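Local coordinates for uncharacterized protein (Methanothermobacter thermautotrophicus, PDB 1L1S) that is of unknown function but belongs to the DsrE/DsrF-like family, whose better-known relatives take part in sulfur transfer, at residues Phe69-Asn74 against Glu88-Val93. Numbering follows the deposited sequence.
Sequences FCACSN and EGVDVV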
loop_
_atom_site.group_PDB
_atom_site.type_symbol
_atom_site.label_atom_id
_atom_site.label_comp_id
_atom_site.label_asym_id
_atom_site.label_seq_id
_atom_site.Cartn_x
_atom_site.Cartn_y
_atom_site.Cartn_z
ATOM N N PHE A 69 -7.091 -4.442 -16.924
ATOM C CA PHE A 69 -5.756 -4.772 -16.443
ATOM C C PHE A 69 -4.757 -3.989 -17.288
ATOM O O PHE A 69 -4.861 -3.963 -18.512
ATOM C CB PHE A 69 -5.490 -6.274 -16.559
ATOM C CG PHE A 69 -6.301 -7.096 -15.607
ATOM C CD1 PHE A 69 -7.621 -7.425 -15.899
ATOM C CD2 PHE A 69 -5.750 -7.537 -14.408
ATOM C CE1 PHE A 69 -8.373 -8.179 -15.018
ATOM C CE2 PHE A 69 -6.496 -8.294 -13.520
ATOM C CZ PHE A 69 -7.807 -8.617 -13.824
ATOM N N CYS A 70 -3.801 -3.351 -16.619
ATOM C CA CYS A 70 -2.788 -2.526 -17.265
ATOM C C CYS A 70 -1.369 -2.999 -16.975
ATOM O O CYS A 70 -0.996 -3.186 -15.820
ATOM C CB CYS A 70 -2.933 -1.081 -16.790
ATOM S SG CYS A 70 -4.627 -0.446 -16.896
ATOM N N ALA A 71 -0.586 -3.186 -18.034
ATOM C CA ALA A 71 0.802 -3.621 -17.927
ATOM C C ALA A 71 1.679 -2.390 -18.133
ATOM O O ALA A 71 1.304 -1.468 -18.856
ATOM C CB ALA A 71 1.106 -4.674 -18.987
ATOM N N CYS A 72 2.840 -2.378 -17.489
ATOM C CA CYS A 72 3.751 -1.248 -17.573
ATOM C C CYS A 72 4.640 -1.323 -18.810
ATOM O O CYS A 72 5.411 -2.272 -18.981
ATOM C CB CYS A 72 4.611 -1.194 -16.309
ATOM S SG CYS A 72 5.662 0.244 -16.212
ATOM N N SER A 73 4.520 -0.314 -19.668
ATOM C CA SER A 73 5.288 -0.238 -20.910
ATOM C C SER A 73 6.793 -0.382 -20.682
ATOM O O SER A 73 7.498 -0.956 -21.510
ATOM C CB SER A 73 4.997 1.096 -21.616
ATOM O OG SER A 73 5.620 1.186 -22.891
ATOM N N ASN A 74 7.277 0.131 -19.554
ATOM C CA ASN A 74 8.700 0.076 -19.218
ATOM C C ASN A 74 9.115 -1.296 -18.704
ATOM O O ASN A 74 9.995 -1.947 -19.275
ATOM C CB ASN A 74 9.026 1.142 -18.166
ATOM C CG ASN A 74 8.722 2.554 -18.652
ATOM O OD1 ASN A 74 8.573 3.483 -17.852
ATOM N ND2 ASN A 74 8.634 2.722 -19.971
ATOM N N GLU A 88 -5.037 -11.378 -24.227
ATOM C CA GLU A 88 -5.916 -10.453 -24.935
ATOM C C GLU A 88 -6.804 -9.707 -23.947
ATOM O O GLU A 88 -7.312 -10.290 -22.985
ATOM C CB GLU A 88 -6.801 -11.209 -25.929
ATOM C CG GLU A 88 -7.710 -12.243 -25.275
ATOM C CD GLU A 88 -8.706 -12.871 -26.251
ATOM O OE1 GLU A 88 -9.678 -12.180 -26.655
ATOM O OE2 GLU A 88 -8.513 -14.058 -26.615
ATOM N N GLY A 89 -6.996 -8.417 -24.183
ATOM C CA GLY A 89 -7.828 -7.641 -23.287
ATOM C C GLY A 89 -6.998 -6.815 -22.331
ATOM O O GLY A 89 -7.465 -5.814 -21.793
ATOM N N VAL A 90 -5.759 -7.237 -22.107
ATOM C CA VAL A 90 -4.865 -6.506 -21.222
ATOM C C VAL A 90 -4.337 -5.300 -21.969
ATOM O O VAL A 90 -3.853 -5.428 -23.097
ATOM C CB VAL A 90 -3.654 -7.367 -20.787
ATOM C CG1 VAL A 90 -2.770 -6.567 -19.818
ATOM C CG2 VAL A 90 -4.135 -8.653 -20.137
ATOM N N ASP A 91 -4.421 -4.134 -21.341
ATOM C CA ASP A 91 -3.946 -2.899 -21.945
ATOM C C ASP A 91 -2.572 -2.541 -21.422
ATOM O O ASP A 91 -2.149 -3.012 -20.371
ATOM C CB ASP A 91 -4.898 -1.739 -21.650
ATOM C CG ASP A 91 -6.302 -1.987 -22.166
ATOM O OD1 ASP A 91 -6.467 -2.757 -23.151
ATOM O OD2 ASP A 91 -7.242 -1.395 -21.589
ATOM N N VAL A 92 -1.887 -1.690 -22.160
ATOM C CA VAL A 92 -0.554 -1.255 -21.802
ATOM C C VAL A 92 -0.581 0.239 -21.519
ATOM O O VAL A 92 -1.165 1.016 -22.278
ATOM C CB VAL A 92 0.445 -1.526 -22.949
ATOM C CG1 VAL A 92 1.833 -1.067 -22.560
ATOM C CG2 VAL A 92 0.474 -3.003 -23.267
ATOM N N VAL A 93 0.018 0.630 -20.401
ATOM C CA VAL A 93 0.097 2.037 -20.041
ATOM C C VAL A 93 1.566 2.377 -20.149
ATOM O O VAL A 93 2.413 1.489 -20.083
ATOM C CB VAL A 93 -0.423 2.309 -18.602
ATOM C CG1 VAL A 93 -1.927 2.114 -18.558
ATOM C CG2 VAL A 93 0.276 1.399 -17.596
#
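Phe-69, Ala-71 and Ser-73 pair with Asp-91 and Val-93 through four backbone hydrogen bonds, which set strand 91-93 parallel to strand 68-72. Ala-71 uses both its polar backbone atoms here: its N donates to Asp-91 O at 2.8 Å, and its O accepts from Val-93 N in a nearly straight bond of 2.9 Å (172° at the hydrogen). Asp-91 N gives to Phe-69 O, while Ser-73 N, already past the strand, reaches Val-93 O at 2.8 Å with a more bent geometry (146°). A CA-H...O contact from Cys-70 CA adds a second approach to Asp-91 O.

Val-93 loses more surface to the opposing segment than any other residue here. Its CG1 makes an apolar contact at 3.8 Å from Cys-70 CB, on the face that these two residues share with Asp-91, and its CG2 packs closely on the carbonyl of Ala-71, 3.3 Å from Ala-71 O. With chi1 at -70°, CG1 stands anti to the carbonyl carbon, and CG2 is wedged between the backbone N and that carbon. On the face of Ala-71, Val-92 CG1 meets Ser-73 CB at 3.9 Å. Further back, Val-90 CG1, anti to its own N, packs beside Phe-69 O and at 4.3 Å from Phe-69 CB.

Asp-91 sends its carboxylate to a salt bridge with Arg-68. The ring of Phe-69 leads away to Val-59, Leu-62 and Thr-63 of helix 56-64. Strand 91-93 forms one edge of the chain's parallel sheet, joined to strand 68-72 by a beta-alpha-beta crossover through helix 73-78; on its other side, strand 68-72 bonds to strand 35-41 through Cys-70.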